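Local coordinates for lipoprotein LPPX (Mycobacterium tuberculosis, PDB 2BYO), which probably carries phthiocerol dimycocerosates from the cell membrane toward the outer membrane, holding the lipid in the large hydrophobic cavity of a half-barrel, at residues Ala26-Ser31 with Val171-Asp176; Gly49-Leu54 with Ile186-Gly191; Gln132-Glu137 with Lys146-Ile151. All coordinates share one frame; numbering follows the deposited sequence.

From the N terminus, interaction 1 starts on helix 22-36 and interaction 2 in the loop after strand 40-49. Interaction 3 both opens and closes further on, as the hairpin of strands 129-139 and 142-151. Strand 167-174 then returns to the helix and closes interaction 1, and the end of strand 181-187 with its following turn closes interaction 2. Interactions 1 and 2 therefore cross along the chain, while interaction 3 falls within the span of each. All three reach one antiparallel sheet. Interactions 1 and 3 touch directly, Val171 N lying 2.9 Å from Ile147 O as a probable hydrogen bond; interaction 2 joins strand ends elsewhere on the half-barrel.

Interaction 1: Ala26-Ser31 with Val171-Asp176; sequences AEIRQS and VWIAQD
Ile173 packs against Glu27, Ile28 and Ser31 in a buried helix-on-sheet contact, where helix 22-36 lies over strand 167-174. The two short axes approach to 9.0 Å, with an angle of 72° between their directions, so the strand runs across the helix; Val171 and Ile173 are the strand side chains that meet it. Ile173 makes the largest share of the contact. Its CD1 lies over the helix backbone, 3.7 Å from Glu27 O, and its CG1 and CG2 both rest against Ser31 CB. Ile28 meets the strand through CG1, which is 4.1 Å from Val171 CG2 and 4.2 Å from Ile173 CD1, crossing both side chains at about a right angle. Ser31 faces this apolar surface with its hydroxyl already used: OG, set between the backbone N and the carbonyl carbon (chi1 71°), donates to Ile28 O one turn back at 2.9 Å, tilted 16° from that carbonyl plane. Glu27 and Ile173 lie alongside each other pointing opposite ways, with Glu27 OE1 3.8 Å from Ile173 CG2. A water lies between Glu27 OE1 and Ile173 O, but it has too few hydrogens for every acceptor near it, so a bridge stays doubtful. Leu125, Leu131 and Leu181 add to the apolar surroundings. Bound docosahexaenoic acid touches both Ile28 and Val171, which makes this helix-covered patch of sheet part of the lipid-binding cavity characteristic of the LppX half-barrel.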
loop_
_atom_site.group_PDB
_atom_site.type_symbol
_atom_site.label_atom_id
_atom_site.label_comp_id
_atom_site.label_asym_id
_atom_site.label_seq_id
_atom_site.Cartn_x
_atom_site.Cartn_y
_atom_site.Cartn_z
ATOM N N ALA A 26 -16.837 9.547 0.052
ATOM C CA ALA A 26 -17.440 8.825 1.155
ATOM C C ALA A 26 -17.145 7.336 1.033
ATOM O O ALA A 26 -16.815 6.684 2.023
ATOM C CB ALA A 26 -18.936 9.073 1.194
ATOM N N GLU A 27 -17.268 6.803 -0.182
ATOM C CA GLU A 27 -17.010 5.393 -0.431
ATOM C C GLU A 27 -15.548 5.050 -0.188
ATOM O O GLU A 27 -15.251 3.996 0.368
ATOM C CB GLU A 27 -17.428 5.006 -1.851
ATOM C CG GLU A 27 -17.287 3.519 -2.195
ATOM C CD GLU A 27 -18.224 2.619 -1.398
ATOM O OE1 GLU A 27 -18.219 1.395 -1.644
ATOM O OE2 GLU A 27 -18.969 3.117 -0.534
ATOM N N ILE A 28 -14.630 5.930 -0.591
ATOM C CA ILE A 28 -13.209 5.696 -0.295
ATOM C C ILE A 28 -12.950 5.736 1.223
ATOM O O ILE A 28 -12.190 4.919 1.748
ATOM C CB ILE A 28 -12.285 6.708 -0.998
ATOM C CG1 ILE A 28 -12.419 6.587 -2.520
ATOM C CG2 ILE A 28 -10.824 6.475 -0.575
ATOM C CD1 ILE A 28 -11.841 7.761 -3.263
ATOM N N ARG A 29 -13.571 6.676 1.926
ATOM C CA ARG A 29 -13.427 6.721 3.386
ATOM C C ARG A 29 -13.939 5.450 4.062
ATOM O O ARG A 29 -13.352 4.994 5.038
ATOM C CB ARG A 29 -14.115 7.932 3.988
ATOM C CG ARG A 29 -13.272 9.167 3.954
ATOM C CD ARG A 29 -14.042 10.345 4.513
ATOM N NE ARG A 29 -13.166 11.469 4.848
ATOM C CZ ARG A 29 -13.155 12.657 4.234
ATOM N NH1 ARG A 29 -12.303 13.594 4.653
ATOM N NH2 ARG A 29 -13.982 12.936 3.222
ATOM N N GLN A 30 -15.018 4.876 3.541
ATOM C CA GLN A 30 -15.481 3.575 4.021
ATOM C C GLN A 30 -14.392 2.491 3.904
ATOM O O GLN A 30 -14.235 1.690 4.827
ATOM C CB GLN A 30 -16.739 3.129 3.282
ATOM C CG GLN A 30 -17.986 3.938 3.599
ATOM C CD GLN A 30 -18.731 3.473 4.855
ATOM O OE1 GLN A 30 -18.420 2.437 5.437
ATOM N NE2 GLN A 30 -19.730 4.242 5.261
ATOM N N SER A 31 -13.649 2.453 2.790
ATOM C CA SER A 31 -12.593 1.434 2.637
ATOM C C SER A 31 -11.395 1.720 3.518
ATOM O O SER A 31 -10.773 0.789 4.018
ATOM C CB SER A 31 -12.129 1.238 1.181
ATOM O OG SER A 31 -11.372 2.341 0.718
ATOM N N VAL A 171 -8.327 3.089 -6.796
ATOM C CA VAL A 171 -8.659 2.170 -5.708
ATOM C C VAL A 171 -9.780 1.250 -6.165
ATOM O O VAL A 171 -10.631 1.652 -6.967
ATOM C CB VAL A 171 -9.093 2.896 -4.400
ATOM C CG1 VAL A 171 -7.953 3.766 -3.860
ATOM C CG2 VAL A 171 -10.361 3.723 -4.597
ATOM N N TRP A 172 -9.767 0.026 -5.646
ATOM C CA TRP A 172 -10.797 -0.964 -5.914
ATOM C C TRP A 172 -11.388 -1.405 -4.588
ATOM O O TRP A 172 -10.681 -1.974 -3.741
ATOM C CB TRP A 172 -10.192 -2.162 -6.626
ATOM C CG TRP A 172 -9.802 -1.936 -8.064
ATOM C CD1 TRP A 172 -10.555 -2.228 -9.162
ATOM C CD2 TRP A 172 -8.556 -1.418 -8.561
ATOM N NE1 TRP A 172 -9.870 -1.913 -10.308
ATOM C CE2 TRP A 172 -8.642 -1.410 -9.972
ATOM C CE3 TRP A 172 -7.382 -0.945 -7.954
ATOM C CZ2 TRP A 172 -7.593 -0.965 -10.787
ATOM C CZ3 TRP A 172 -6.345 -0.500 -8.764
ATOM C CH2 TRP A 172 -6.462 -0.506 -10.166
ATOM N N ILE A 173 -12.681 -1.143 -4.415
ATOM C CA ILE A 173 -13.345 -1.281 -3.130
ATOM C C ILE A 173 -14.404 -2.354 -3.227
ATOM O O ILE A 173 -15.308 -2.262 -4.054
ATOM C CB ILE A 173 -13.998 0.055 -2.679
ATOM C CG1 ILE A 173 -12.922 1.138 -2.521
ATOM C CG2 ILE A 173 -14.759 -0.122 -1.359
ATOM C CD1 ILE A 173 -13.477 2.533 -2.494
ATOM N N ALA A 174 -14.296 -3.361 -2.359
ATOM C CA ALA A 174 -15.199 -4.511 -2.382
ATOM C C ALA A 174 -16.649 -4.054 -2.314
ATOM O O ALA A 174 -16.975 -3.082 -1.612
ATOM C CB ALA A 174 -14.893 -5.447 -1.224
ATOM N N GLN A 175 -17.512 -4.757 -3.046
ATOM C CA GLN A 175 -18.955 -4.489 -3.029
ATOM C C GLN A 175 -19.721 -5.493 -2.169
ATOM O O GLN A 175 -20.935 -5.549 -2.227
ATOM C CB GLN A 175 -19.503 -4.510 -4.452
ATOM C CG GLN A 175 -18.890 -3.448 -5.354
ATOM C CD GLN A 175 -19.212 -3.667 -6.817
ATOM O OE1 GLN A 175 -19.702 -4.732 -7.204
ATOM N NE2 GLN A 175 -18.927 -2.660 -7.644
ATOM N N ASP A 176 -19.011 -6.270 -1.357
ATOM C CA ASP A 176 -19.626 -7.383 -0.624
ATOM C C ASP A 176 -20.133 -7.034 0.779
ATOM O O ASP A 176 -20.538 -7.927 1.534
ATOM C CB ASP A 176 -18.661 -8.590 -0.579
ATOM C CG ASP A 176 -17.280 -8.247 -0.019
ATOM O OD1 ASP A 176 -17.093 -7.197 0.632
ATOM O OD2 ASP A 176 -16.359 -9.052 -0.251
HETATM O O HOH W 1 -17.891 -0.475 -3.307
#

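Interaction 2: Gly49-Leu54 with Ile186-Gly191; sequences GKVDSL and IDLGSG
Ser190 and Lys50 grip each other by two hydrogen bonds, one through the backbone and one through the serine hydroxyl. Lys50 N donates to Ser190 O over 3.2 Å, almost perfectly straight at hydrogen (178°), yet it arrives from above the carbonyl plane, 47° out of it. In return, Ser190 OG donates to Lys50 O at 2.8 Å, nearly along the C=O axis (169°). With OG between the backbone N and the carbonyl carbon of its own residue, Ser190 directs the hydroxyl at this oxygen, while its CB also rests 3.4 Å from Lys50 O. Both polar backbone atoms of Lys50 are thus matched by one residue of the opposing turn.

The turn closes the beta hairpin of strands 181-187 and 191-198, neighbours in the antiparallel half-barrel sheet, and strand 40-49 flanks the latter. Gly49 and Gly191 form an antiparallel non-hydrogen-bonded pair; neither carries a side chain, and their CA atoms come within 4.2 Å. Within the turn, a weak bond runs from Leu188 N to Gly191 O, at 2.7 Å.

Other polar atoms are satisfied by residues beyond the two segments. Ser53 OG bonds to Leu159 O at the end of helix 153-159, Ser53 O accepts from Arg113 NH2, and Asp187 O accepts from Arg167 NE. Beside the polar grip, Val51 CG2 lies 4.3 Å from Gly191 C and 4.4 Å from Leu188 CD1. Ile193 touches both Val51 and Leu188, and Leu188 packs further on Val156 of helix 153-159.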
loop_
_atom_site.group_PDB
_atom_site.type_symbol
_atom_site.label_atom_id
_atom_site.label_comp_id
_atom_site.label_asym_id
_atom_site.label_seq_id
_atom_site.Cartn_x
_atom_site.Cartn_y
_atom_site.Cartn_z
ATOM N N GLY A 49 7.914 -0.703 -14.276
ATOM C CA GLY A 49 8.859 0.349 -14.593
ATOM C C GLY A 49 9.925 0.433 -13.530
ATOM O O GLY A 49 10.409 -0.586 -13.052
ATOM N N LYS A 50 10.282 1.653 -13.150
ATOM C CA LYS A 50 11.341 1.869 -12.180
ATOM C C LYS A 50 10.810 2.635 -10.980
ATOM O O LYS A 50 10.357 3.778 -11.101
ATOM C CB LYS A 50 12.513 2.589 -12.841
ATOM C CG LYS A 50 13.251 1.675 -13.801
ATOM C CD LYS A 50 14.450 2.335 -14.438
ATOM C CE LYS A 50 15.337 1.294 -15.125
ATOM N NZ LYS A 50 15.803 0.234 -14.162
ATOM N N VAL A 51 10.826 1.958 -9.835
ATOM C CA VAL A 51 10.398 2.515 -8.570
ATOM C C VAL A 51 11.569 2.405 -7.598
ATOM O O VAL A 51 11.985 1.302 -7.244
ATOM C CB VAL A 51 9.180 1.745 -8.024
ATOM C CG1 VAL A 51 8.855 2.175 -6.594
ATOM C CG2 VAL A 51 7.974 1.943 -8.952
ATOM N N ASP A 52 12.094 3.554 -7.181
ATOM C CA ASP A 52 13.260 3.624 -6.297
ATOM C C ASP A 52 12.882 4.051 -4.874
ATOM O O ASP A 52 13.753 4.196 -4.019
ATOM C CB ASP A 52 14.276 4.626 -6.866
ATOM C CG ASP A 52 14.921 4.150 -8.161
ATOM O OD1 ASP A 52 15.285 2.956 -8.257
ATOM O OD2 ASP A 52 15.107 4.982 -9.081
ATOM N N SER A 53 11.591 4.243 -4.622
ATOM C CA SER A 53 11.122 4.849 -3.379
ATOM C C SER A 53 10.685 3.851 -2.305
ATOM O O SER A 53 10.201 4.259 -1.250
ATOM C CB SER A 53 9.964 5.803 -3.682
ATOM O OG SER A 53 8.867 5.115 -4.256
ATOM N N LEU A 54 10.844 2.556 -2.558
ATOM C CA LEU A 54 10.513 1.549 -1.551
ATOM C C LEU A 54 11.768 0.883 -0.998
ATOM O O LEU A 54 11.779 -0.317 -0.741
ATOM C CB LEU A 54 9.560 0.501 -2.132
ATOM C CG LEU A 54 8.259 1.015 -2.746
ATOM C CD1 LEU A 54 7.468 -0.162 -3.274
ATOM C CD2 LEU A 54 7.445 1.810 -1.733
ATOM N N ILE A 186 -0.886 3.533 -7.894
ATOM C CA ILE A 186 -0.500 4.875 -8.260
ATOM C C ILE A 186 0.464 4.777 -9.434
ATOM O O ILE A 186 1.338 3.905 -9.474
ATOM C CB ILE A 186 0.097 5.656 -7.059
ATOM C CG1 ILE A 186 0.366 7.115 -7.442
ATOM C CG2 ILE A 186 1.361 4.990 -6.520
ATOM C CD1 ILE A 186 0.687 7.998 -6.255
ATOM N N ASP A 187 0.262 5.662 -10.400
ATOM C CA ASP A 187 1.097 5.738 -11.584
ATOM C C ASP A 187 2.000 6.917 -11.339
ATOM O O ASP A 187 1.563 8.062 -11.398
ATOM C CB ASP A 187 0.231 5.939 -12.824
ATOM C CG ASP A 187 1.025 6.354 -14.050
ATOM O OD1 ASP A 187 2.234 6.022 -14.180
ATOM O OD2 ASP A 187 0.407 7.016 -14.909
ATOM N N LEU A 188 3.248 6.610 -11.012
ATOM C CA LEU A 188 4.262 7.601 -10.803
ATOM C C LEU A 188 4.840 7.872 -12.200
ATOM O O LEU A 188 4.537 7.158 -13.152
ATOM C CB LEU A 188 5.321 7.074 -9.829
ATOM C CG LEU A 188 4.772 6.479 -8.517
ATOM C CD1 LEU A 188 5.816 5.600 -7.825
ATOM C CD2 LEU A 188 4.293 7.580 -7.580
ATOM N N GLY A 189 5.644 8.903 -12.346
ATOM C CA GLY A 189 6.196 9.208 -13.675
ATOM C C GLY A 189 6.964 8.024 -14.257
ATOM O O GLY A 189 6.665 7.553 -15.360
ATOM N N SER A 190 7.919 7.525 -13.477
ATOM C CA SER A 190 8.850 6.490 -13.909
ATOM C C SER A 190 8.297 5.067 -13.814
ATOM O O SER A 190 8.830 4.145 -14.436
ATOM C CB SER A 190 10.109 6.570 -13.040
ATOM O OG SER A 190 9.755 6.419 -11.665
ATOM N N GLY A 191 7.263 4.875 -13.008
ATOM C CA GLY A 191 6.728 3.536 -12.776
ATOM C C GLY A 191 5.423 3.572 -12.024
ATOM O O GLY A 191 4.787 4.615 -11.917
#

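Interaction 3: Gln132-Glu137 with Lys146-Ile151; sequences QAQGTE and KITGTI
The flat carboxylate of Glu137 meets Lys146 through one oxygen, OE1, which lies 3.8 Å from CD where the two side chains cross obliquely. A bend at chi2 (-73°) brings Gln134 CD round beside Thr148, the side chains crossing at about a right angle. Gln134 CG is 3.7 Å from Thr148 CG2. This is the hairpin of strands 129-139 and 142-151, at one end of the half-barrel sheet. Ala133 and Ile147 share one face, on which the Ile147 side chain lies about 5 Å from bound docosahexaenoic acid, whereas Gln132, Lys146 and Thr148 project from the other.

Gln132 and Thr148 form an antiparallel hydrogen-bonded pair, Gln132 N to Thr148 O at 2.8 Å and Thr148 N to Gln132 O at 2.9 Å. Gln134 N donates to Lys146 O and Lys146 N to Gly135 O: a beta bulge, with both residues opposite Lys146 and Gly135 at positive phi (100°). A water accepts from Gly135 N and donates to Lys146 O. Glu137 OE1 also accepts from Trp172 NE1 of strand 167-174. Lys146 NZ stays 4.3 Å from Glu137 OE1, too far for a salt bridge, and a water joins them, 2.6 Å from NZ and 2.7 Å from OE1.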
loop_
_atom_site.group_PDB
_atom_site.type_symbol
_atom_site.label_atom_id
_atom_site.label_comp_id
_atom_site.label_asym_id
_atom_site.label_seq_id
_atom_site.Cartn_x
_atom_site.Cartn_y
_atom_site.Cartn_z
ATOM N N GLN A 132 -13.400 9.628 -10.186
ATOM C CA GLN A 132 -14.263 9.071 -11.235
ATOM C C GLN A 132 -14.589 7.621 -10.904
ATOM O O GLN A 132 -13.692 6.818 -10.620
ATOM C CB GLN A 132 -13.578 9.139 -12.608
ATOM C CG GLN A 132 -13.540 10.515 -13.252
ATOM C CD GLN A 132 -12.686 10.545 -14.528
ATOM O OE1 GLN A 132 -12.707 9.605 -15.341
ATOM N NE2 GLN A 132 -11.939 11.631 -14.710
ATOM N N ALA A 133 -15.877 7.302 -10.943
ATOM C CA ALA A 133 -16.343 5.952 -10.734
ATOM C C ALA A 133 -16.287 5.213 -12.068
ATOM O O ALA A 133 -17.087 5.481 -12.960
ATOM C CB ALA A 133 -17.765 5.974 -10.181
ATOM N N GLN A 134 -15.353 4.274 -12.195
ATOM C CA GLN A 134 -15.107 3.609 -13.477
ATOM C C GLN A 134 -15.907 2.328 -13.640
ATOM O O GLN A 134 -15.791 1.649 -14.656
ATOM C CB GLN A 134 -13.626 3.290 -13.639
ATOM C CG GLN A 134 -12.686 4.468 -13.497
ATOM C CD GLN A 134 -12.715 5.420 -14.671
ATOM O OE1 GLN A 134 -11.979 6.415 -14.698
ATOM N NE2 GLN A 134 -13.555 5.123 -15.653
ATOM N N GLY A 135 -16.725 1.997 -12.657
ATOM C CA GLY A 135 -17.538 0.800 -12.735
ATOM C C GLY A 135 -16.958 -0.355 -11.950
ATOM O O GLY A 135 -16.114 -0.168 -11.065
ATOM N N THR A 136 -17.415 -1.554 -12.289
ATOM C CA THR A 136 -17.148 -2.748 -11.509
ATOM C C THR A 136 -16.078 -3.590 -12.199
ATOM O O THR A 136 -16.097 -3.760 -13.412
ATOM C CB THR A 136 -18.432 -3.560 -11.307
ATOM O OG1 THR A 136 -19.357 -2.799 -10.519
ATOM C CG2 THR A 136 -18.153 -4.876 -10.596
ATOM N N GLU A 137 -15.126 -4.069 -11.403
ATOM C CA GLU A 137 -14.075 -4.973 -11.845
ATOM C C GLU A 137 -13.888 -6.082 -10.795
ATOM O O GLU A 137 -13.928 -5.819 -9.584
ATOM C CB GLU A 137 -12.771 -4.195 -12.030
ATOM C CG GLU A 137 -11.601 -5.027 -12.552
ATOM C CD GLU A 137 -10.334 -4.208 -12.746
ATOM O OE1 GLU A 137 -10.437 -3.028 -13.143
ATOM O OE2 GLU A 137 -9.228 -4.754 -12.507
ATOM N N LYS A 146 -14.285 0.359 -8.952
ATOM C CA LYS A 146 -13.051 0.988 -9.377
ATOM C C LYS A 146 -13.267 2.491 -9.393
ATOM O O LYS A 146 -14.187 2.974 -10.040
ATOM C CB LYS A 146 -12.647 0.497 -10.767
ATOM C CG LYS A 146 -11.322 1.044 -11.260
ATOM C CD LYS A 146 -11.087 0.666 -12.716
ATOM C CE LYS A 146 -9.727 1.168 -13.218
ATOM N NZ LYS A 146 -9.522 0.854 -14.658
ATOM N N ILE A 147 -12.443 3.217 -8.648
ATOM C CA ILE A 147 -12.523 4.664 -8.586
ATOM C C ILE A 147 -11.136 5.221 -8.821
ATOM O O ILE A 147 -10.193 4.860 -8.123
ATOM C CB ILE A 147 -13.056 5.178 -7.225
ATOM C CG1 ILE A 147 -14.431 4.582 -6.936
ATOM C CG2 ILE A 147 -13.149 6.725 -7.225
ATOM C CD1 ILE A 147 -14.989 4.944 -5.586
ATOM N N THR A 148 -11.025 6.090 -9.819
ATOM C CA THR A 148 -9.781 6.762 -10.134
ATOM C C THR A 148 -9.820 8.165 -9.575
ATOM O O THR A 148 -10.880 8.718 -9.326
ATOM C CB THR A 148 -9.559 6.855 -11.655
ATOM O OG1 THR A 148 -10.694 7.483 -12.265
ATOM C CG2 THR A 148 -9.373 5.478 -12.254
ATOM N N GLY A 149 -8.651 8.756 -9.417
ATOM C CA GLY A 149 -8.544 10.100 -8.860
ATOM C C GLY A 149 -7.133 10.597 -9.042
ATOM O O GLY A 149 -6.260 9.834 -9.453
ATOM N N THR A 150 -6.914 11.870 -8.737
ATOM C CA THR A 150 -5.607 12.478 -8.873
ATOM C C THR A 150 -5.123 12.916 -7.485
ATOM O O THR A 150 -5.844 13.589 -6.752
ATOM C CB THR A 150 -5.675 13.633 -9.877
ATOM O OG1 THR A 150 -5.906 13.083 -11.183
ATOM C CG2 THR A 150 -4.387 14.463 -9.889
ATOM N N ILE A 151 -3.914 12.488 -7.129
ATOM C CA ILE A 151 -3.346 12.725 -5.803
ATOM C C ILE A 151 -2.337 13.872 -5.889
ATOM O O ILE A 151 -1.466 13.862 -6.751
ATOM C CB ILE A 151 -2.685 11.427 -5.255
ATOM C CG1 ILE A 151 -3.746 10.322 -5.143
ATOM C CG2 ILE A 151 -2.024 11.669 -3.898
ATOM C CD1 ILE A 151 -3.244 9.019 -4.539
HETATM O O HOH W 2 -17.232 2.817 -10.098
HETATM O O HOH W 3 -8.628 -1.579 -14.446
#